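Local coordinates for protein cytochrome P450 (Picrophilus torridus, PDB 2RFB) that binds haem through its iron and probably works as a monooxygenase that inserts one atom of molecular oxygen into an organic substrate, at residues Leu235-Ala240 with Gly254-Val259; Ile30-Pro35 with Thr49-Glu54; Arg227-Ile232 with Met333-Asp338. All coordinates share one frame; numbering follows the deposited sequence.

Interaction 1 (Leu235-Ala240 with Gly254-Val259); sequences LPHRFA and GDQVIV. With HEM (protoporphyrin IX containing Fe), chain G.
Leu235-Ala240 and Gly254-Val259 run antiparallel, their end-to-end directions 148° apart, and bridge at Leu235 with Val259 and again at Phe239 with Gln256, the register slipping by one residue between. The pairing belongs to the small β-region of the cytochrome P450 fold, here carrying an arginine that holds a haem propionate. Leu235 N donates to Val259 O at 2.9 Å, the return bond being weak, while Val257 N to Arg238 O and the paired bonds of Ala240 with Asp255 and Gly254 secure the other end. Gln256 spans the slip: its extended chain brings NE2 to 2.6 Å from Pro236 O, which lies close to the plane of the amide. On the way it runs beside Phe239, with Gln256 CG 3.8 Å from Phe239 CE2 and the ring and amide planes 31° apart. An alanine here, lacking CG and the amide, would probably leave Pro236 O without this donor and open a gap beside the Phe239 ring. Arg238 starts against strand 256-259, its CB 4.0 Å from Val257 CB; its chain bends at chi2 (-51°), which places CD, and the guanidinium ends at the haem. The propionate meets the guanidinium edge-on, NH1 bonding O2A at 2.8 Å and NH2 bonding O1A at 3.1 Å.

Interaction 2 (Ile30-Pro35 with Thr49-Glu54); sequences IFSSNP and TMDNPE
Asp51 and the serine pair Ser32-Ser33 show how one carboxylate can hold a bend of chain in place. The two carboxylate oxygens of Asp51 take one donor each. OD2 accepts from the hydroxyl of Ser32 at an OG to OD2 distance of 2.6 Å, and OD1 accepts from the backbone at 2.8 Å from Ser33 N, in an almost straight bond of 173°. Each oxygen uses its syn lone pair, so the carboxylate meets both donors with the side on which its oxygens face one another. The first torsion of Asp51 puts CG anti to its own carbonyl carbon (chi1 -74°), and from there the carboxylate comes nearer to the serines. Although Asp51 occupies the N-cap position of the following helix, its side chain makes no capping bond; the nearby helix start may nevertheless help to stabilise its negative charge.

Ser32 OG has a second task. While donating to Asp51, it accepts from Asn34 N at 3.3 Å, an ST turn that couples the side chain to the bend. Ser33 brings CB to 3.8 Å from Asp51 OD1. Asn34 has CG wedged between its backbone N and carbonyl carbon (chi1 47°), which sets CG 3.3 Å from Thr49 O. Asn34 OD1 lies 3.2 Å from Thr49 O, but both are acceptors and make no bond. The Asn34 amide and the Asp51 carboxylate are strongly inclined to one another and make no hydrogen bond.

Ser33 also touches Arg238 and His293, beside the haem. Strand 31-32 pairs antiparallel with strand 239-240, Phe31 packs on His23 and Val24 of helix 18-26, and Asp51 leads into helix 52-66, where Met50 rests on His55 and Phe58.

Interaction 3 (Arg227-Ile232 with Met333-Asp338); sequences RYYSPI and MVLGYD
Pro231 and Leu335 meet through the backbone, Leu335 N donating to Pro231 O at 2.8 Å. The bond is bent, 141° at the hydrogen, and the donor is tilted from the carbonyl plane. The same oxygen also receives a CA-H...O contact from Val334 CA at 3.0 Å, so one carbonyl is approached by two successive residues. Ile232 and Val334 form a single bridge here, with the two short segments running in roughly opposite directions.

The side chain of Leu335 carries most of the side-chain contact. Its CB sits 3.6 Å from Ser230 O, a carbonyl that also accepts from Gln233 NE2. CG stands anti to the backbone N (chi1 173°) and serves as the branch point. Of its two methyls, CD2 makes the contact, reaching the residue that leaves the helix: it lies 3.8 Å from Tyr229 CA and equally far from Tyr229 CD2, the methyl coming to the ring obliquely. One face of the Tyr229 ring is covered by its predecessor, Tyr228 CD2 lying 3.5 Å above the ring, over its centre. The phenol oxygen of Tyr229 is bonded to Glu206, and Asn199 ND2 bonds to the carbonyls of both Tyr229 and Leu335, linking the two segments through helix 175-206.

Pro231 and Ile232 direct their side chains away from 333-338, and both touch the haem. Just upstream, Glu224 and Arg227 form the salt bridge of the ExxR motif that characterises helix K in cytochromes P450; the contact thus belongs to the chain leaving that helix at the haem pocket.

Along the chain, interaction 2 closes first; interaction 1 then lies nested inside the long loop that interaction 3 closes. Interactions 1 and 2 have centres about 11 Å apart and share the two-stranded sheet of 31-32 and 239-240, where Phe239 O and Ser32 N, 2.7 Å apart, probably hydrogen-bond. Interaction 3 is centred about 20 Å from interaction 1, touching it where Met333 CE packs on Pro236 CD, and about 25 Å from interaction 2, which it does not touch. The run from helix 218-228 to strand 239-240 joins interactions 3 and 1, supplying both with haem-contacting residues; interaction 2 lies next to that site, Ser33 being about 5 Å from the haem at nearest atoms.

Interaction 1 (Leu235-Ala240 with Gly254-Val259)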
loop_
_atom_site.group_PDB
_atom_site.type_symbol
_atom_site.label_atom_id
_atom_site.label_comp_id
_atom_site.label_asym_id
_atom_site.label_seq_id
_atom_site.Cartn_x
_atom_site.Cartn_y
_atom_site.Cartn_z
ATOM N N LEU A 235 -9.425 3.113 6.801
ATOM C CA LEU A 235 -8.333 3.317 7.748
ATOM C C LEU A 235 -9.021 3.416 9.095
ATOM O O LEU A 235 -9.717 4.395 9.320
ATOM C CB LEU A 235 -7.659 4.637 7.480
ATOM C CG LEU A 235 -7.068 4.668 6.104
ATOM C CD1 LEU A 235 -6.534 6.082 5.843
ATOM C CD2 LEU A 235 -5.920 3.581 5.967
ATOM N N PRO A 236 -8.834 2.430 9.978
ATOM C CA PRO A 236 -9.538 2.465 11.277
ATOM C C PRO A 236 -8.915 3.330 12.368
ATOM O O PRO A 236 -9.570 3.602 13.386
ATOM C CB PRO A 236 -9.541 0.979 11.729
ATOM C CG PRO A 236 -8.342 0.350 11.070
ATOM C CD PRO A 236 -7.999 1.215 9.824
ATOM N N HIS A 237 -7.671 3.761 12.201
ATOM C CA HIS A 237 -6.990 4.357 13.360
ATOM C C HIS A 237 -6.853 5.872 13.276
ATOM O O HIS A 237 -5.826 6.363 12.795
ATOM C CB HIS A 237 -5.633 3.658 13.584
ATOM C CG HIS A 237 -5.769 2.207 13.962
ATOM N ND1 HIS A 237 -6.627 1.772 14.961
ATOM C CD2 HIS A 237 -5.200 1.088 13.446
ATOM C CE1 HIS A 237 -6.568 0.454 15.052
ATOM N NE2 HIS A 237 -5.700 0.015 14.156
ATOM N N ARG A 238 -7.911 6.604 13.629
ATOM C CA ARG A 238 -7.824 8.052 13.878
ATOM C C ARG A 238 -8.564 8.276 15.155
ATOM O O ARG A 238 -9.537 7.590 15.429
ATOM C CB ARG A 238 -8.467 8.927 12.804
ATOM C CG ARG A 238 -7.778 8.955 11.403
ATOM C CD ARG A 238 -6.328 9.236 11.510
ATOM N NE ARG A 238 -5.687 9.812 10.335
ATOM C CZ ARG A 238 -5.055 9.127 9.377
ATOM N NH1 ARG A 238 -5.060 7.775 9.332
ATOM N NH2 ARG A 238 -4.450 9.789 8.418
ATOM N N PHE A 239 -8.106 9.234 15.941
ATOM C CA PHE A 239 -8.744 9.503 17.180
ATOM C C PHE A 239 -8.775 10.996 17.307
ATOM O O PHE A 239 -7.810 11.704 16.973
ATOM C CB PHE A 239 -7.960 8.824 18.335
ATOM C CG PHE A 239 -7.772 7.342 18.119
ATOM C CD1 PHE A 239 -6.778 6.876 17.294
ATOM C CD2 PHE A 239 -8.654 6.427 18.672
ATOM C CE1 PHE A 239 -6.649 5.516 17.033
ATOM C CE2 PHE A 239 -8.527 5.066 18.400
ATOM C CZ PHE A 239 -7.527 4.613 17.600
ATOM N N ALA A 240 -9.895 11.484 17.788
ATOM C CA ALA A 240 -10.062 12.876 17.979
ATOM C C ALA A 240 -9.160 13.330 19.145
ATOM O O ALA A 240 -9.313 12.862 20.285
ATOM C CB ALA A 240 -11.526 13.161 18.265
ATOM N N GLY A 254 -11.169 11.726 22.096
ATOM C CA GLY A 254 -11.022 10.303 22.412
ATOM C C GLY A 254 -11.678 9.344 21.426
ATOM O O GLY A 254 -11.307 8.159 21.339
ATOM N N ASP A 255 -12.661 9.862 20.686
ATOM C CA ASP A 255 -13.503 9.074 19.811
ATOM C C ASP A 255 -12.680 8.542 18.668
ATOM O O ASP A 255 -11.925 9.277 18.043
ATOM C CB ASP A 255 -14.677 9.910 19.272
ATOM C CG ASP A 255 -15.825 10.027 20.259
ATOM O OD1 ASP A 255 -16.661 10.959 20.124
ATOM O OD2 ASP A 255 -15.916 9.178 21.164
ATOM N N GLN A 256 -12.811 7.251 18.412
ATOM C CA GLN A 256 -12.214 6.672 17.236
ATOM C C GLN A 256 -13.030 7.092 15.990
ATOM O O GLN A 256 -14.264 7.216 16.033
ATOM C CB GLN A 256 -12.168 5.160 17.353
ATOM C CG GLN A 256 -11.550 4.515 16.144
ATOM C CD GLN A 256 -11.457 3.010 16.285
ATOM O OE1 GLN A 256 -11.858 2.445 17.308
ATOM N NE2 GLN A 256 -10.934 2.355 15.264
ATOM N N VAL A 257 -12.316 7.310 14.901
ATOM C CA VAL A 257 -12.884 7.813 13.675
ATOM C C VAL A 257 -12.405 6.961 12.535
ATOM O O VAL A 257 -11.203 6.941 12.225
ATOM C CB VAL A 257 -12.433 9.237 13.429
ATOM C CG1 VAL A 257 -12.941 9.699 12.099
ATOM C CG2 VAL A 257 -13.021 10.147 14.497
ATOM N N ILE A 258 -13.319 6.215 11.930
ATOM C CA ILE A 258 -12.930 5.350 10.822
ATOM C C ILE A 258 -13.403 5.965 9.491
ATOM O O ILE A 258 -14.562 6.316 9.319
ATOM C CB ILE A 258 -13.505 3.922 10.933
ATOM C CG1 ILE A 258 -13.335 3.317 12.343
ATOM C CG2 ILE A 258 -12.901 3.029 9.832
ATOM C CD1 ILE A 258 -13.797 1.788 12.466
ATOM N N VAL A 259 -12.509 5.992 8.539
ATOM C CA VAL A 259 -12.626 6.745 7.340
ATOM C C VAL A 259 -12.571 5.725 6.168
ATOM O O VAL A 259 -11.653 4.868 6.111
ATOM C CB VAL A 259 -11.453 7.729 7.413
ATOM C CG1 VAL A 259 -10.585 7.671 6.263
ATOM C CG2 VAL A 259 -11.928 9.147 7.806
HETATM C CHA HEM G . 0.747 5.127 3.955
HETATM C CHB HEM G . -2.376 3.117 0.716
HETATM C CHC HEM G . 1.565 1.138 -1.541
HETATM C CHD HEM G . 4.578 2.518 2.043
HETATM C C1A HEM G . -0.415 4.779 3.244
HETATM C C2A HEM G . -1.744 5.269 3.522
HETATM C C3A HEM G . -2.586 4.693 2.605
HETATM C C4A HEM G . -1.785 3.883 1.760
HETATM C CMA HEM G . -4.177 4.796 2.360
HETATM C CAA HEM G . -2.099 6.274 4.673
HETATM C CBA HEM G . -2.465 5.554 5.997
HETATM C CGA HEM G . -2.889 6.660 6.923
HETATM O O1A HEM G . -3.131 7.837 6.468
HETATM O O2A HEM G . -2.991 6.360 8.129
HETATM C C1B HEM G . -1.572 2.419 -0.207
HETATM C C2B HEM G . -1.986 1.833 -1.459
HETATM C C3B HEM G . -0.839 1.307 -2.002
HETATM C C4B HEM G . 0.252 1.558 -1.139
HETATM C CMB HEM G . -3.498 1.873 -1.960
HETATM C CAB HEM G . -0.401 0.482 -3.311
HETATM C CBB HEM G . -1.154 0.450 -4.522
HETATM C C1C HEM G . 2.821 1.365 -0.876
HETATM C C2C HEM G . 4.227 1.038 -1.209
HETATM C C3C HEM G . 4.996 1.438 -0.166
HETATM C C4C HEM G . 4.154 1.976 0.827
HETATM C CMC HEM G . 4.883 0.346 -2.489
HETATM C CAC HEM G . 6.570 1.361 -0.042
HETATM C CBC HEM G . 7.182 0.782 1.007
HETATM C C1D HEM G . 3.794 3.370 2.890
HETATM C C2D HEM G . 4.264 4.041 4.079
HETATM C C3D HEM G . 3.045 4.800 4.634
HETATM C C4D HEM G . 2.001 4.546 3.726
HETATM C CMD HEM G . 5.681 3.990 4.737
HETATM C CAD HEM G . 2.848 5.715 5.891
HETATM C CBD HEM G . 3.311 7.138 5.507
HETATM C CGD HEM G . 3.168 8.063 6.673
HETATM O O1D HEM G . 2.456 7.678 7.655
HETATM O O2D HEM G . 3.767 9.180 6.636
HETATM N NA HEM G . -0.464 3.932 2.132
HETATM N NB HEM G . -0.163 2.256 -0.048
HETATM N NC HEM G . 2.859 1.954 0.389
HETATM N ND HEM G . 2.428 3.692 2.708
HETATM FE FE HEM G . 1.268 3.132 1.216
#

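Interaction 2 (Ile30-Pro35 with Thr49-Glu54)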
loop_
_atom_site.group_PDB
_atom_site.type_symbol
_atom_site.label_atom_id
_atom_site.label_comp_id
_atom_site.label_asym_id
_atom_site.label_seq_id
_atom_site.Cartn_x
_atom_site.Cartn_y
_atom_site.Cartn_z
ATOM N N ILE A 30 -6.299 17.607 14.605
ATOM C CA ILE A 30 -7.585 17.352 15.233
ATOM C C ILE A 30 -7.764 15.831 15.347
ATOM O O ILE A 30 -8.173 15.303 16.425
ATOM C CB ILE A 30 -8.766 18.035 14.480
ATOM C CG1 ILE A 30 -8.593 19.563 14.471
ATOM C CG2 ILE A 30 -10.100 17.674 15.137
ATOM C CD1 ILE A 30 -9.589 20.341 13.608
ATOM N N PHE A 31 -7.429 15.122 14.255
ATOM C CA PHE A 31 -7.557 13.660 14.241
ATOM C C PHE A 31 -6.197 13.034 14.199
ATOM O O PHE A 31 -5.530 13.000 13.171
ATOM C CB PHE A 31 -8.469 13.175 13.114
ATOM C CG PHE A 31 -9.795 13.872 13.080
ATOM C CD1 PHE A 31 -10.001 14.971 12.250
ATOM C CD2 PHE A 31 -10.847 13.441 13.907
ATOM C CE1 PHE A 31 -11.268 15.659 12.265
ATOM C CE2 PHE A 31 -12.064 14.089 13.924
ATOM C CZ PHE A 31 -12.286 15.210 13.080
ATOM N N SER A 32 -5.801 12.513 15.350
ATOM C CA SER A 32 -4.479 11.966 15.584
ATOM C C SER A 32 -4.331 10.576 14.995
ATOM O O SER A 32 -5.316 9.913 14.727
ATOM C CB SER A 32 -4.285 11.884 17.087
ATOM O OG SER A 32 -3.166 11.105 17.407
ATOM N N SER A 33 -3.103 10.095 14.873
ATOM C CA SER A 33 -2.854 8.740 14.373
ATOM C C SER A 33 -2.572 7.630 15.404
ATOM O O SER A 33 -2.432 6.454 15.007
ATOM C CB SER A 33 -1.789 8.757 13.276
ATOM O OG SER A 33 -2.385 9.233 12.095
ATOM N N ASN A 34 -2.509 7.969 16.695
ATOM C CA ASN A 34 -2.412 6.955 17.753
ATOM C C ASN A 34 -3.352 7.251 18.885
ATOM O O ASN A 34 -3.597 8.413 19.157
ATOM C CB ASN A 34 -1.015 6.924 18.321
ATOM C CG ASN A 34 -0.506 8.298 18.630
ATOM O OD1 ASN A 34 -0.595 9.201 17.787
ATOM N ND2 ASN A 34 0.037 8.479 19.827
ATOM N N PRO A 35 -3.844 6.207 19.589
ATOM C CA PRO A 35 -4.861 6.282 20.697
ATOM C C PRO A 35 -4.582 7.203 21.900
ATOM O O PRO A 35 -3.806 8.159 21.815
ATOM C CB PRO A 35 -4.909 4.832 21.217
ATOM C CG PRO A 35 -3.605 4.198 20.692
ATOM C CD PRO A 35 -3.427 4.813 19.342
ATOM N N THR A 49 2.053 5.648 13.006
ATOM C CA THR A 49 1.216 5.895 14.155
ATOM C C THR A 49 1.686 7.132 14.940
ATOM O O THR A 49 1.303 7.318 16.106
ATOM C CB THR A 49 1.141 4.652 15.074
ATOM O OG1 THR A 49 2.448 4.288 15.504
ATOM C CG2 THR A 49 0.575 3.455 14.335
ATOM N N MET A 50 2.488 7.995 14.303
ATOM C CA MET A 50 3.038 9.177 14.977
ATOM C C MET A 50 2.412 10.460 14.498
ATOM O O MET A 50 2.114 10.594 13.322
ATOM C CB MET A 50 4.519 9.288 14.703
ATOM C CG MET A 50 5.355 8.316 15.468
ATOM S SD MET A 50 7.006 8.416 14.790
ATOM C CE MET A 50 7.709 6.894 15.488
ATOM N N ASP A 51 2.273 11.421 15.398
ATOM C CA ASP A 51 1.691 12.679 15.059
ATOM C C ASP A 51 2.690 13.674 14.567
ATOM O O ASP A 51 3.891 13.560 14.762
ATOM C CB ASP A 51 0.849 13.245 16.201
ATOM C CG ASP A 51 -0.463 12.508 16.354
ATOM O OD1 ASP A 51 -0.925 11.837 15.403
ATOM O OD2 ASP A 51 -1.059 12.581 17.433
ATOM N N ASN A 52 2.115 14.703 13.986
ATOM C CA ASN A 52 2.745 15.491 12.958
ATOM C C ASN A 52 4.172 15.823 13.077
ATOM O O ASN A 52 4.864 15.572 12.054
ATOM C CB ASN A 52 1.951 16.745 12.586
ATOM C CG ASN A 52 2.522 17.448 11.339
ATOM O OD1 ASN A 52 3.417 16.893 10.625
ATOM N ND2 ASN A 52 1.998 18.691 11.069
ATOM N N PRO A 53 4.630 16.319 14.277
ATOM C CA PRO A 53 6.026 16.756 14.485
ATOM C C PRO A 53 7.067 15.587 14.545
ATOM O O PRO A 53 7.871 15.424 13.621
ATOM C CB PRO A 53 5.958 17.570 15.795
ATOM C CG PRO A 53 4.823 16.968 16.542
ATOM C CD PRO A 53 3.844 16.430 15.528
ATOM N N GLU A 54 7.052 14.775 15.588
ATOM C CA GLU A 54 7.848 13.542 15.566
ATOM C C GLU A 54 7.740 12.719 14.255
ATOM O O GLU A 54 8.717 12.085 13.823
ATOM C CB GLU A 54 7.485 12.666 16.778
ATOM C CG GLU A 54 8.367 11.459 17.010
ATOM C CD GLU A 54 8.055 10.762 18.338
ATOM O OE1 GLU A 54 8.296 11.373 19.415
ATOM O OE2 GLU A 54 7.575 9.603 18.310
#

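Interaction 3 (Arg227-Ile232 with Met333-Asp338)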
loop_
_atom_site.group_PDB
_atom_site.type_symbol
_atom_site.label_atom_id
_atom_site.label_comp_id
_atom_site.label_asym_id
_atom_site.label_seq_id
_atom_site.Cartn_x
_atom_site.Cartn_y
_atom_site.Cartn_z
ATOM N N ARG A 227 -8.908 4.326 -7.701
ATOM C CA ARG A 227 -10.179 4.905 -7.360
ATOM C C ARG A 227 -11.293 3.845 -7.259
ATOM O O ARG A 227 -12.154 3.888 -6.344
ATOM C CB ARG A 227 -10.546 5.877 -8.456
ATOM C CG ARG A 227 -11.667 6.766 -8.052
ATOM C CD ARG A 227 -12.373 7.312 -9.344
ATOM N NE ARG A 227 -13.722 7.052 -9.012
ATOM C CZ ARG A 227 -14.563 6.231 -9.595
ATOM N NH1 ARG A 227 -14.301 5.626 -10.731
ATOM N NH2 ARG A 227 -15.745 6.114 -9.006
ATOM N N TYR A 228 -11.291 2.919 -8.208
ATOM C CA TYR A 228 -12.488 2.164 -8.436
ATOM C C TYR A 228 -12.522 0.866 -7.619
ATOM O O TYR A 228 -13.584 0.507 -7.098
ATOM C CB TYR A 228 -12.621 1.951 -9.914
ATOM C CG TYR A 228 -13.804 1.211 -10.446
ATOM C CD1 TYR A 228 -14.956 1.880 -10.794
ATOM C CD2 TYR A 228 -13.714 -0.157 -10.755
ATOM C CE1 TYR A 228 -16.047 1.221 -11.305
ATOM C CE2 TYR A 228 -14.786 -0.842 -11.326
ATOM C CZ TYR A 228 -15.960 -0.142 -11.600
ATOM O OH TYR A 228 -17.034 -0.778 -12.219
ATOM N N TYR A 229 -11.368 0.200 -7.493
ATOM C CA TYR A 229 -11.193 -0.996 -6.642
ATOM C C TYR A 229 -10.004 -0.746 -5.662
ATOM O O TYR A 229 -8.890 -1.282 -5.832
ATOM C CB TYR A 229 -10.933 -2.195 -7.537
ATOM C CG TYR A 229 -12.153 -2.713 -8.259
ATOM C CD1 TYR A 229 -12.038 -3.215 -9.538
ATOM C CD2 TYR A 229 -13.432 -2.731 -7.658
ATOM C CE1 TYR A 229 -13.153 -3.730 -10.245
ATOM C CE2 TYR A 229 -14.561 -3.243 -8.352
ATOM C CZ TYR A 229 -14.390 -3.759 -9.658
ATOM O OH TYR A 229 -15.437 -4.285 -10.432
ATOM N N SER A 230 -10.245 0.119 -4.664
ATOM C CA SER A 230 -9.185 0.628 -3.806
ATOM C C SER A 230 -8.616 -0.507 -2.971
ATOM O O SER A 230 -9.342 -1.165 -2.248
ATOM C CB SER A 230 -9.708 1.726 -2.889
ATOM O OG SER A 230 -10.296 2.759 -3.648
ATOM N N PRO A 231 -7.300 -0.750 -3.076
ATOM C CA PRO A 231 -6.713 -1.883 -2.309
ATOM C C PRO A 231 -7.023 -1.791 -0.811
ATOM O O PRO A 231 -7.353 -2.819 -0.145
ATOM C CB PRO A 231 -5.224 -1.776 -2.623
ATOM C CG PRO A 231 -5.214 -1.166 -3.998
ATOM C CD PRO A 231 -6.312 -0.090 -3.936
ATOM N N ILE A 232 -6.982 -0.582 -0.299
ATOM C CA ILE A 232 -7.356 -0.328 1.098
ATOM C C ILE A 232 -8.721 0.340 1.182
ATOM O O ILE A 232 -8.911 1.447 0.663
ATOM C CB ILE A 232 -6.278 0.541 1.821
ATOM C CG1 ILE A 232 -4.941 -0.269 1.813
ATOM C CG2 ILE A 232 -6.746 0.909 3.274
ATOM C CD1 ILE A 232 -3.846 0.375 2.612
ATOM N N MET A 333 -11.334 -4.847 5.262
ATOM C CA MET A 333 -10.482 -3.690 5.236
ATOM C C MET A 333 -9.709 -3.518 3.901
ATOM O O MET A 333 -9.234 -2.432 3.612
ATOM C CB MET A 333 -9.516 -3.763 6.396
ATOM C CG MET A 333 -8.585 -2.562 6.464
ATOM S SD MET A 333 -7.684 -2.544 8.073
ATOM C CE MET A 333 -6.336 -1.413 7.510
ATOM N N VAL A 334 -9.590 -4.568 3.098
ATOM C CA VAL A 334 -8.765 -4.480 1.868
ATOM C C VAL A 334 -9.580 -5.091 0.731
ATOM O O VAL A 334 -10.624 -5.698 0.984
ATOM C CB VAL A 334 -7.407 -5.216 2.008
ATOM C CG1 VAL A 334 -6.633 -4.729 3.237
ATOM C CG2 VAL A 334 -7.617 -6.737 2.050
ATOM N N LEU A 335 -9.124 -4.949 -0.502
ATOM C CA LEU A 335 -9.861 -5.513 -1.597
ATOM C C LEU A 335 -8.920 -6.130 -2.630
ATOM O O LEU A 335 -8.080 -5.435 -3.242
ATOM C CB LEU A 335 -10.763 -4.440 -2.221
ATOM C CG LEU A 335 -11.511 -4.801 -3.524
ATOM C CD1 LEU A 335 -12.478 -5.986 -3.332
ATOM C CD2 LEU A 335 -12.245 -3.604 -4.123
ATOM N N GLY A 336 -9.045 -7.434 -2.848
ATOM C CA GLY A 336 -8.124 -8.118 -3.720
ATOM C C GLY A 336 -8.429 -9.582 -3.755
ATOM O O GLY A 336 -9.368 -10.068 -3.072
ATOM N N TYR A 337 -7.644 -10.307 -4.538
ATOM C CA TYR A 337 -7.890 -11.729 -4.726
ATOM C C TYR A 337 -7.050 -12.527 -3.753
ATOM O O TYR A 337 -5.942 -12.139 -3.397
ATOM C CB TYR A 337 -7.531 -12.147 -6.161
ATOM C CG TYR A 337 -8.553 -11.671 -7.130
ATOM C CD1 TYR A 337 -8.571 -10.329 -7.542
ATOM C CD2 TYR A 337 -9.562 -12.531 -7.578
ATOM C CE1 TYR A 337 -9.537 -9.865 -8.407
ATOM C CE2 TYR A 337 -10.521 -12.080 -8.468
ATOM C CZ TYR A 337 -10.492 -10.734 -8.877
ATOM O OH TYR A 337 -11.465 -10.251 -9.716
ATOM N N ASP A 338 -7.592 -13.640 -3.312
ATOM C CA ASP A 338 -6.844 -14.536 -2.503
ATOM C C ASP A 338 -5.982 -15.332 -3.474
ATOM O O ASP A 338 -4.769 -15.435 -3.276
ATOM C CB ASP A 338 -7.792 -15.430 -1.729
ATOM C CG ASP A 338 -7.072 -16.538 -0.964
ATOM O OD1 ASP A 338 -5.919 -16.362 -0.553
ATOM O OD2 ASP A 338 -7.695 -17.571 -0.740
#